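Local coordinates for protein putative oxidoreductase (Yersinia pestis, PDB 3KUX) that is a putative oxidoreductase that probably binds a nicotinamide adenine dinucleotide cofactor on its Rossmann-fold domain and probably carries out redox chemistry on a substrate not yet identified, at residues A[260-265]-A[271-276]; A[86-91]-A[112-117]. All blocks are in the same frame, centred on the assembly; numbering follows the deposited sequence.

Interaction 1 of 2, residues A[260-265]-A[271-276]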
# COMPACT_ATOMS: atom_id res chain seq x y z
N ASP A 260 10.54 -8.01 -4.48
CA ASP A 260 11.79 -8.77 -4.51
C ASP A 260 12.77 -8.21 -5.53
O ASP A 260 13.95 -8.03 -5.23
CB ASP A 260 11.52 -10.25 -4.80
CG ASP A 260 11.03 -11.01 -3.57
OD1 ASP A 260 11.63 -10.85 -2.48
OD2 ASP A 260 10.04 -11.76 -3.68
N ARG A 261 12.28 -7.93 -6.73
CA ARG A 261 13.14 -7.45 -7.80
C ARG A 261 13.69 -6.05 -7.51
O ARG A 261 14.80 -5.72 -7.93
CB ARG A 261 12.40 -7.50 -9.14
CG ARG A 261 12.16 -8.92 -9.63
CD ARG A 261 11.30 -8.94 -10.89
NE ARG A 261 11.92 -8.20 -11.99
CZ ARG A 261 11.37 -8.07 -13.19
NH1 ARG A 261 10.20 -8.63 -13.46
NH2 ARG A 261 11.99 -7.37 -14.14
N LEU A 262 12.93 -5.25 -6.79
CA LEU A 262 13.42 -3.93 -6.37
C LEU A 262 14.48 -4.11 -5.30
O LEU A 262 15.55 -3.52 -5.37
CB LEU A 262 12.28 -3.04 -5.89
CG LEU A 262 11.32 -2.56 -6.98
CD1 LEU A 262 10.14 -1.78 -6.40
CD2 LEU A 262 12.06 -1.73 -8.03
N LYS A 263 14.17 -4.94 -4.30
CA LYS A 263 15.14 -5.34 -3.28
C LYS A 263 16.46 -5.74 -3.92
O LYS A 263 17.54 -5.35 -3.45
CB LYS A 263 14.61 -6.52 -2.46
CG LYS A 263 13.89 -6.13 -1.18
CD LYS A 263 12.95 -7.24 -0.71
CE LYS A 263 13.67 -8.58 -0.62
NZ LYS A 263 14.79 -8.55 0.37
N ALA A 264 16.38 -6.52 -5.00
CA ALA A 264 17.57 -7.03 -5.66
C ALA A 264 18.32 -5.95 -6.43
O ALA A 264 19.40 -6.19 -6.97
CB ALA A 264 17.22 -8.20 -6.58
N GLY A 265 17.75 -4.74 -6.47
CA GLY A 265 18.44 -3.58 -7.04
C GLY A 265 18.10 -3.25 -8.48
O GLY A 265 18.71 -2.36 -9.08
N ALA A 271 11.81 -4.63 -19.64
CA ALA A 271 10.92 -5.20 -20.64
C ALA A 271 9.77 -5.96 -19.97
O ALA A 271 8.62 -5.91 -20.42
CB ALA A 271 11.69 -6.13 -21.56
N ASP A 272 10.09 -6.65 -18.89
CA ASP A 272 9.14 -7.55 -18.26
C ASP A 272 8.82 -7.13 -16.84
O ASP A 272 8.63 -7.98 -15.97
CB ASP A 272 9.73 -8.95 -18.22
CG ASP A 272 11.02 -9.00 -17.45
OD1 ASP A 272 11.46 -7.93 -16.98
OD2 ASP A 272 11.59 -10.11 -17.30
N TRP A 273 8.77 -5.83 -16.59
CA TRP A 273 8.51 -5.38 -15.23
C TRP A 273 7.17 -5.86 -14.69
O TRP A 273 6.12 -5.59 -15.27
CB TRP A 273 8.59 -3.86 -15.10
CG TRP A 273 8.50 -3.48 -13.67
CD1 TRP A 273 7.45 -2.89 -13.03
CD2 TRP A 273 9.49 -3.73 -12.66
NE1 TRP A 273 7.73 -2.74 -11.69
CE2 TRP A 273 8.98 -3.25 -11.44
CE3 TRP A 273 10.77 -4.32 -12.68
CZ2 TRP A 273 9.70 -3.33 -10.25
CZ3 TRP A 273 11.48 -4.40 -11.50
CH2 TRP A 273 10.94 -3.91 -10.30
N GLY A 274 7.21 -6.57 -13.57
CA GLY A 274 5.99 -6.94 -12.86
C GLY A 274 5.32 -8.21 -13.35
O GLY A 274 4.28 -8.60 -12.82
N TYR A 275 5.89 -8.85 -14.37
CA TYR A 275 5.32 -10.09 -14.90
C TYR A 275 5.12 -11.10 -13.78
O TYR A 275 6.05 -11.42 -13.04
CB TYR A 275 6.20 -10.70 -15.99
CG TYR A 275 5.97 -10.12 -17.36
CD1 TYR A 275 5.68 -10.94 -18.45
CD2 TYR A 275 6.05 -8.74 -17.58
CE1 TYR A 275 5.46 -10.40 -19.71
CE2 TYR A 275 5.83 -8.20 -18.85
CZ TYR A 275 5.54 -9.03 -19.91
OH TYR A 275 5.33 -8.49 -21.16
N ASP A 276 3.88 -11.58 -13.66
CA ASP A 276 3.52 -12.58 -12.67
C ASP A 276 3.18 -13.86 -13.42
O ASP A 276 2.05 -14.04 -13.88
CB ASP A 276 2.33 -12.09 -11.85
CG ASP A 276 2.00 -13.02 -10.70
OD1 ASP A 276 2.50 -14.17 -10.68
OD2 ASP A 276 1.24 -12.60 -9.80
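With CG set beside its backbone N (chi1 -69°) and a bend at chi3 (59°), R261 carries its guanidinium from helix 258-263 to D272 in the loop that follows. The acid answers with its CG between the backbone N and the carbonyl carbon, holding its carboxylate on the side from which the arginine arrives. The grip is end-on and divided between two atoms of one residue. NH1 donates to the carbonyl, D272 O, at 3.0 Å along a nearly straight bond that lies close to the guanidinium plane. NH2 forms a salt bridge of 2.9 Å with D272 OD1, approached from above the carboxylate plane, and has a second acidic partner in E266. D272 O also accepts the backbone N of Y275, closing a type II turn, and the two donors reach it from opposite faces. W273 lies alongside the arginine, its CE3 over one guanidinium face with the planes 60° apart. The far rim of the indole meets L262, CH2 lying 3.3 Å from CD2, while NE1 donates to Q258 on the same helix. The carboxylates of D272 and E266 would balance the charge of R261, which is thereby tied both to acids and to the backbone oxygen of the turn.

Interaction 2 of 2, residues A[86-91]-A[112-117]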
# COMPACT_ATOMS: atom_id res chain seq x y z
N SER A 86 5.79 20.39 8.54
CA SER A 86 6.88 21.23 8.07
C SER A 86 6.85 21.35 6.55
O SER A 86 7.05 22.43 6.00
CB SER A 86 8.23 20.66 8.52
OG SER A 86 8.37 20.72 9.93
N ALA A 87 6.59 20.23 5.88
CA ALA A 87 6.60 20.18 4.42
C ALA A 87 5.48 21.01 3.80
O ALA A 87 5.70 21.80 2.89
CB ALA A 87 6.53 18.74 3.93
N LEU A 88 4.26 20.81 4.31
CA LEU A 88 3.11 21.57 3.84
C LEU A 88 3.29 23.05 4.14
O LEU A 88 2.87 23.90 3.36
CB LEU A 88 1.83 21.05 4.47
CG LEU A 88 1.36 19.66 4.04
CD1 LEU A 88 0.16 19.22 4.86
CD2 LEU A 88 1.03 19.65 2.56
N ALA A 89 3.91 23.35 5.27
CA ALA A 89 4.20 24.73 5.64
C ALA A 89 5.14 25.34 4.60
O ALA A 89 4.92 26.46 4.15
CB ALA A 89 4.82 24.79 7.02
N ALA A 90 6.17 24.58 4.23
CA ALA A 90 7.12 25.03 3.22
C ALA A 90 6.49 25.11 1.83
O ALA A 90 7.18 25.38 0.85
CB ALA A 90 8.34 24.12 3.21
N GLY A 91 5.19 24.87 1.76
CA GLY A 91 4.46 24.95 0.50
C GLY A 91 4.79 23.85 -0.50
O GLY A 91 4.77 24.07 -1.71
N GLU A 112 -6.45 18.69 6.15
CA GLU A 112 -6.98 20.04 6.12
C GLU A 112 -5.91 21.06 5.76
O GLU A 112 -6.08 21.87 4.85
CB GLU A 112 -7.58 20.41 7.48
CG GLU A 112 -8.78 19.57 7.89
CD GLU A 112 -9.26 19.91 9.29
OE1 GLU A 112 -8.88 20.99 9.80
OE2 GLU A 112 -10.00 19.10 9.88
N HIS A 113 -4.80 21.03 6.49
CA HIS A 113 -3.70 21.94 6.25
C HIS A 113 -3.27 21.88 4.79
O HIS A 113 -2.99 22.91 4.17
CB HIS A 113 -2.54 21.60 7.20
CG HIS A 113 -1.29 22.39 6.95
ND1 HIS A 113 -0.08 22.05 7.51
CD2 HIS A 113 -1.06 23.48 6.19
CE1 HIS A 113 0.84 22.92 7.12
NE2 HIS A 113 0.27 23.79 6.31
N ALA A 114 -3.24 20.67 4.24
CA ALA A 114 -2.84 20.46 2.85
C ALA A 114 -3.92 20.92 1.88
O ALA A 114 -3.64 21.26 0.73
CB ALA A 114 -2.50 19.01 2.61
N ASP A 115 -5.16 20.93 2.34
CA ASP A 115 -6.27 21.30 1.48
C ASP A 115 -6.45 22.82 1.43
O ASP A 115 -6.84 23.37 0.40
CB ASP A 115 -7.56 20.62 1.96
CG ASP A 115 -8.46 20.22 0.81
OD1 ASP A 115 -8.77 21.08 -0.04
OD2 ASP A 115 -8.85 19.03 0.77
N ASP A 116 -6.15 23.48 2.55
CA ASP A 116 -6.24 24.93 2.61
C ASP A 116 -5.08 25.57 1.83
O ASP A 116 -5.23 26.63 1.24
CB ASP A 116 -6.21 25.42 4.06
CG ASP A 116 -7.33 24.81 4.90
OD1 ASP A 116 -8.23 24.16 4.32
OD2 ASP A 116 -7.31 24.99 6.14
N ALA A 117 -3.93 24.89 1.84
CA ALA A 117 -2.73 25.40 1.19
C ALA A 117 -2.65 25.02 -0.29
O ALA A 117 -1.64 25.28 -0.94
CB ALA A 117 -1.48 24.93 1.93
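Packing between two neighbouring helices of the Rossmann domain, apolar apart from one imidazole, joins the C-terminal ends of helices 80-89 and 104-116. L88 and A114 mark the closest backbone approach, their CA atoms 6.1 Å apart. L88 points at the second helix and meets it with two parts of its side chain. Its CB sits over one face of the H113 ring in a CH-pi contact, 3.7 Å from the centroid and offset toward the rim, where CE1 is the nearest ring atom. H113 has CG anti to the backbone N (chi1 174°), which extends the imidazole toward helix 80-89. Further out, the leucine fork straddles the methyl of A114: CD1 lies 3.5 Å and CD2 3.6 Å from A114 CB. The imidazole also has a polar hold, its ND1 being hydrogen-bonded to Q85, one turn before A89 on helix 80-89; face and polar atom are therefore both held by the same helix. L88 also touches V94 of strand 93-96, the strand that follows its helix in the parallel sheet, while A87 reaches V94 and F63 of helix 59-64.

How the interactions relate
The two contacts of this two-domain oxidoreductase differ in chemistry and in place. Interaction 2 lies in the nucleotide-binding range and joins two consecutive helices separated by strand 93-96; interaction 1 lies in the C-terminal range and folds a loop back on the helix just before it. Their centres are 35 Å apart and they share no elements. Both are partly buried, and each includes a buried leucine: L88 also touches V94 of the parallel sheet, whereas L262 touches helix 17-28 of the Rossmann domain, which suggests that interaction 1 borders that domain. Interaction 1 adds charge and backbone hydrogen bonding to its aromatic packing, while interaction 2 relies on aliphatic and ring contacts between its two segments.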